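Local coordinates for T9SS C-terminal target domain-containing protein (Bacteroides cellulosilyticus, PDB 5JVK) that probably hydrolyses O-glycosidic bonds in carbohydrates as a family 39 glycoside hydrolase of a gut symbiont, at residues A92-M106 against Y405-N417. Numbering follows the deposited sequence.
Sequences AVVPEIIDEERPLDM and YQAAAVVASLLKN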
loop_
_atom_site.group_PDB
_atom_site.type_symbol
_atom_site.label_atom_id
_atom_site.label_comp_id
_atom_site.label_asym_id
_atom_site.label_seq_id
_atom_site.Cartn_x
_atom_site.Cartn_y
_atom_site.Cartn_z
ATOM N N ALA A 92 2.178 14.373 10.181
ATOM C CA ALA A 92 0.932 13.613 10.158
ATOM C C ALA A 92 0.533 13.205 11.575
ATOM O O ALA A 92 1.230 12.417 12.213
ATOM C CB ALA A 92 1.089 12.383 9.274
ATOM N N VAL A 93 -0.580 13.758 12.060
ATOM C CA VAL A 93 -1.187 13.337 13.324
ATOM C C VAL A 93 -2.337 12.375 12.995
ATOM O O VAL A 93 -3.456 12.804 12.694
ATOM C CB VAL A 93 -1.676 14.546 14.156
ATOM C CG1 VAL A 93 -2.252 14.083 15.489
ATOM C CG2 VAL A 93 -0.530 15.526 14.375
ATOM N N VAL A 94 -2.041 11.076 13.059
ATOM C CA VAL A 94 -2.947 10.019 12.573
ATOM C C VAL A 94 -3.695 9.338 13.722
ATOM O O VAL A 94 -3.247 9.411 14.868
ATOM C CB VAL A 94 -2.187 8.949 11.740
ATOM C CG1 VAL A 94 -1.393 9.609 10.622
ATOM C CG2 VAL A 94 -1.288 8.071 12.609
ATOM N N PRO A 95 -4.836 8.675 13.422
ATOM C CA PRO A 95 -5.522 7.920 14.473
ATOM C C PRO A 95 -4.732 6.685 14.889
ATOM O O PRO A 95 -4.062 6.077 14.060
ATOM C CB PRO A 95 -6.848 7.517 13.818
ATOM C CG PRO A 95 -6.568 7.528 12.360
ATOM C CD PRO A 95 -5.589 8.642 12.153
ATOM N N GLU A 96 -4.809 6.338 16.170
ATOM C CA GLU A 96 -4.134 5.158 16.701
ATOM C C GLU A 96 -4.991 3.929 16.405
ATOM O O GLU A 96 -6.191 3.929 16.688
ATOM C CB GLU A 96 -3.916 5.310 18.207
ATOM C CG GLU A 96 -2.893 4.355 18.795
ATOM C CD GLU A 96 -2.663 4.589 20.280
ATOM O OE1 GLU A 96 -2.403 5.751 20.678
ATOM O OE2 GLU A 96 -2.737 3.607 21.051
ATOM N N ILE A 97 -4.373 2.899 15.825
ATOM C CA ILE A 97 -5.071 1.663 15.453
ATOM C C ILE A 97 -4.610 0.528 16.372
ATOM O O ILE A 97 -3.411 0.338 16.579
ATOM C CB ILE A 97 -4.817 1.271 13.973
ATOM C CG1 ILE A 97 -5.006 2.479 13.045
ATOM C CG2 ILE A 97 -5.766 0.151 13.546
ATOM C CD1 ILE A 97 -4.565 2.240 11.619
ATOM N N ILE A 98 -5.573 -0.216 16.916
ATOM C CA ILE A 98 -5.285 -1.381 17.757
ATOM C C ILE A 98 -4.705 -2.484 16.866
ATOM O O ILE A 98 -5.168 -2.679 15.742
ATOM C CB ILE A 98 -6.554 -1.867 18.508
ATOM C CG1 ILE A 98 -7.012 -0.803 19.524
ATOM C CG2 ILE A 98 -6.305 -3.192 19.224
ATOM C CD1 ILE A 98 -8.472 -0.900 19.918
ATOM N N ASP A 99 -3.702 -3.195 17.385
ATOM C CA ASP A 99 -2.896 -4.156 16.607
ATOM C C ASP A 99 -3.751 -5.195 15.857
ATOM O O ASP A 99 -3.609 -5.362 14.643
ATOM C CB ASP A 99 -1.875 -4.858 17.526
ATOM C CG ASP A 99 -0.603 -5.272 16.798
ATOM O OD1 ASP A 99 -0.687 -6.067 15.840
ATOM O OD2 ASP A 99 0.492 -4.815 17.201
ATOM N N GLU A 100 -4.646 -5.862 16.586
ATOM C CA GLU A 100 -5.541 -6.887 16.011
ATOM C C GLU A 100 -6.608 -6.346 15.047
ATOM O O GLU A 100 -7.180 -7.118 14.275
ATOM C CB GLU A 100 -6.224 -7.712 17.125
ATOM C CG GLU A 100 -7.278 -6.966 17.947
ATOM C CD GLU A 100 -7.793 -7.770 19.130
ATOM O OE1 GLU A 100 -8.165 -8.950 18.939
ATOM O OE2 GLU A 100 -7.841 -7.217 20.252
ATOM N N GLU A 101 -6.889 -5.043 15.113
ATOM C CA GLU A 101 -7.887 -4.399 14.249
ATOM C C GLU A 101 -7.333 -3.808 12.937
ATOM O O GLU A 101 -8.077 -3.167 12.198
ATOM C CB GLU A 101 -8.628 -3.315 15.042
ATOM C CG GLU A 101 -9.403 -3.854 16.237
ATOM C CD GLU A 101 -10.313 -2.819 16.878
ATOM O OE1 GLU A 101 -10.021 -1.605 16.779
ATOM O OE2 GLU A 101 -11.323 -3.224 17.490
ATOM N N ARG A 102 -6.052 -4.019 12.636
ATOM C CA ARG A 102 -5.482 -3.544 11.372
ATOM C C ARG A 102 -5.985 -4.364 10.178
ATOM O O ARG A 102 -6.162 -5.576 10.303
ATOM C CB ARG A 102 -3.964 -3.613 11.395
ATOM C CG ARG A 102 -3.308 -2.593 12.298
ATOM C CD ARG A 102 -1.799 -2.722 12.199
ATOM N NE ARG A 102 -1.344 -3.991 12.757
ATOM C CZ ARG A 102 -0.138 -4.526 12.576
ATOM N NH1 ARG A 102 0.794 -3.922 11.835
ATOM N NH2 ARG A 102 0.139 -5.696 13.147
ATOM N N PRO A 103 -6.208 -3.709 9.017
ATOM C CA PRO A 103 -6.586 -4.446 7.807
ATOM C C PRO A 103 -5.559 -5.490 7.371
ATOM O O PRO A 103 -4.411 -5.155 7.082
ATOM C CB PRO A 103 -6.718 -3.345 6.752
ATOM C CG PRO A 103 -7.097 -2.143 7.531
ATOM C CD PRO A 103 -6.329 -2.251 8.816
ATOM N N LEU A 104 -5.999 -6.745 7.329
ATOM C CA LEU A 104 -5.174 -7.883 6.927
ATOM C C LEU A 104 -4.925 -7.944 5.417
ATOM O O LEU A 104 -4.060 -8.702 4.975
ATOM C CB LEU A 104 -5.815 -9.195 7.395
ATOM C CG LEU A 104 -5.992 -9.358 8.913
ATOM C CD1 LEU A 104 -6.852 -10.572 9.233
ATOM C CD2 LEU A 104 -4.645 -9.464 9.618
ATOM N N ASP A 105 -5.687 -7.166 4.638
ATOM C CA ASP A 105 -5.510 -7.065 3.181
ATOM C C ASP A 105 -4.709 -5.837 2.709
ATOM O O ASP A 105 -4.400 -5.736 1.522
ATOM C CB ASP A 105 -6.869 -7.141 2.450
ATOM C CG ASP A 105 -7.848 -6.038 2.857
ATOM O OD1 ASP A 105 -7.591 -5.299 3.832
ATOM O OD2 ASP A 105 -8.903 -5.929 2.203
ATOM N N MET A 106 -4.374 -4.921 3.619
ATOM C CA MET A 106 -3.555 -3.755 3.271
ATOM C C MET A 106 -2.075 -4.110 3.321
ATOM O O MET A 106 -1.556 -4.458 4.379
ATOM C CB MET A 106 -3.829 -2.565 4.206
ATOM C CG MET A 106 -5.080 -1.774 3.853
ATOM S SD MET A 106 -5.294 -0.239 4.781
ATOM C CE MET A 106 -3.856 0.705 4.277
ATOM N N TYR A 405 -0.114 9.321 2.905
ATOM C CA TYR A 405 0.181 8.655 4.170
ATOM C C TYR A 405 -0.977 8.813 5.154
ATOM O O TYR A 405 -1.423 7.835 5.756
ATOM C CB TYR A 405 1.465 9.203 4.798
ATOM C CG TYR A 405 1.875 8.438 6.030
ATOM C CD1 TYR A 405 1.316 8.731 7.276
ATOM C CD2 TYR A 405 2.798 7.402 5.951
ATOM C CE1 TYR A 405 1.672 8.017 8.406
ATOM C CE2 TYR A 405 3.167 6.686 7.079
ATOM C CZ TYR A 405 2.598 6.997 8.303
ATOM O OH TYR A 405 2.956 6.287 9.418
ATOM N N GLN A 406 -1.434 10.052 5.324
ATOM C CA GLN A 406 -2.555 10.369 6.210
ATOM C C GLN A 406 -3.804 9.594 5.792
ATOM O O GLN A 406 -4.485 9.010 6.635
ATOM C CB GLN A 406 -2.855 11.872 6.181
ATOM C CG GLN A 406 -3.848 12.350 7.237
ATOM C CD GLN A 406 -3.229 12.558 8.610
ATOM O OE1 GLN A 406 -2.019 12.736 8.748
ATOM N NE2 GLN A 406 -4.072 12.549 9.639
ATOM N N ALA A 407 -4.093 9.603 4.493
ATOM C CA ALA A 407 -5.244 8.881 3.938
ATOM C C ALA A 407 -5.185 7.377 4.202
ATOM O O ALA A 407 -6.212 6.763 4.474
ATOM C CB ALA A 407 -5.367 9.147 2.445
ATOM N N ALA A 408 -3.986 6.798 4.126
ATOM C CA ALA A 408 -3.772 5.374 4.412
ATOM C C ALA A 408 -4.045 5.018 5.877
ATOM O O ALA A 408 -4.721 4.030 6.167
ATOM C CB ALA A 408 -2.355 4.965 4.032
ATOM N N ALA A 409 -3.510 5.821 6.793
ATOM C CA ALA A 409 -3.715 5.607 8.228
ATOM C C ALA A 409 -5.188 5.726 8.613
ATOM O O ALA A 409 -5.705 4.902 9.378
ATOM C CB ALA A 409 -2.878 6.587 9.037
ATOM N N VAL A 410 -5.860 6.737 8.067
ATOM C CA VAL A 410 -7.266 6.988 8.384
ATOM C C VAL A 410 -8.160 5.888 7.798
ATOM O O VAL A 410 -9.006 5.343 8.514
ATOM C CB VAL A 410 -7.719 8.394 7.920
ATOM C CG1 VAL A 410 -9.221 8.585 8.114
ATOM C CG2 VAL A 410 -6.951 9.476 8.672
ATOM N N VAL A 411 -7.967 5.548 6.521
ATOM C CA VAL A 411 -8.784 4.506 5.879
ATOM C C VAL A 411 -8.565 3.122 6.514
ATOM O O VAL A 411 -9.500 2.327 6.597
ATOM C CB VAL A 411 -8.603 4.467 4.334
ATOM C CG1 VAL A 411 -7.281 3.827 3.925
ATOM C CG2 VAL A 411 -9.775 3.750 3.674
ATOM N N ALA A 412 -7.338 2.852 6.961
ATOM C CA ALA A 412 -7.028 1.640 7.721
ATOM C C ALA A 412 -7.773 1.590 9.056
ATOM O O ALA A 412 -8.311 0.544 9.423
ATOM C CB ALA A 412 -5.531 1.535 7.966
ATOM N N SER A 413 -7.798 2.719 9.772
ATOM C CA SER A 413 -8.457 2.807 11.086
ATOM C C SER A 413 -9.977 2.608 11.039
ATOM O O SER A 413 -10.573 2.154 12.016
ATOM C CB SER A 413 -8.146 4.149 11.761
ATOM O OG SER A 413 -8.893 5.203 11.181
ATOM N N LEU A 414 -10.590 2.959 9.910
ATOM C CA LEU A 414 -12.035 2.806 9.715
ATOM C C LEU A 414 -12.418 1.442 9.149
ATOM O O LEU A 414 -13.337 0.812 9.661
ATOM C CB LEU A 414 -12.567 3.926 8.818
ATOM C CG LEU A 414 -12.761 5.240 9.592
ATOM C CD1 LEU A 414 -12.208 6.451 8.853
ATOM C CD2 LEU A 414 -14.228 5.422 9.944
ATOM N N LEU A 415 -11.723 1.004 8.096
ATOM C CA LEU A 415 -11.978 -0.304 7.456
ATOM C C LEU A 415 -11.824 -1.476 8.417
ATOM O O LEU A 415 -12.694 -2.343 8.483
ATOM C CB LEU A 415 -11.034 -0.544 6.265
ATOM C CG LEU A 415 -11.454 -0.026 4.888
ATOM C CD1 LEU A 415 -10.281 -0.083 3.920
ATOM C CD2 LEU A 415 -12.634 -0.820 4.344
ATOM N N LYS A 416 -10.705 -1.492 9.139
ATOM C CA LYS A 416 -10.329 -2.610 10.002
ATOM C C LYS A 416 -10.463 -3.933 9.219
ATOM O O LYS A 416 -9.870 -4.062 8.149
ATOM C CB LYS A 416 -11.153 -2.595 11.300
ATOM C CG LYS A 416 -11.049 -1.333 12.141
ATOM C CD LYS A 416 -11.818 -1.524 13.443
ATOM C CE LYS A 416 -11.709 -0.330 14.375
ATOM N NZ LYS A 416 -12.633 0.766 13.981
ATOM N N ASN A 417 -11.247 -4.889 9.722
ATOM C CA ASN A 417 -11.572 -6.102 8.987
ATOM C C ASN A 417 -13.082 -6.255 8.825
ATOM O O ASN A 417 -13.601 -7.373 8.772
ATOM C CB ASN A 417 -10.953 -7.291 9.708
ATOM C CG ASN A 417 -9.452 -7.312 9.569
ATOM O OD1 ASN A 417 -8.712 -7.053 10.516
ATOM N ND2 ASN A 417 -8.996 -7.593 8.363
#
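Strand 92-94 runs almost parallel to helix 405-415, 2° between their directions and 8.8 Å between axes; the chain beyond it follows the helix to its C-terminal end, then returns along it to M106. Q406 NE2 donates a hydrogen bond to V93 O (3.1 Å); the oxygen lies in the amide plane, but the nitrogen comes from above the carbonyl plane. A bend at chi2 (81°) brings this amide alongside the strand, and NE2 also hydrogen-bonds Q472 O. V94 rests on A409, CB to CB 3.7 Å, with CG1 at the edge of the Y405 ring. P95 lays CG against S413 OG (3.5 Å), which donates to V410 O one turn back. I97 CG1 lies on S413 CB, and the extended chi2 (171°) takes CD1 on to A412 CB; M106 SD meets the same methyl at 3.7 Å. At the helix end, where K416 has positive phi, E101 and K416 run side by side, E101 OE1 on K416 CE, while NZ turns to S413 O; K416 CA touches E101 O at 3.2 Å. Segment 92-106 links the N-terminal beta domain to the first barrel strand, 106-109; helix 350-366 packs on A408 and V411, its R365 salt-bridges D105 and hydrogen-bonds K416 O, and strand 494-498 covers V410 and L414.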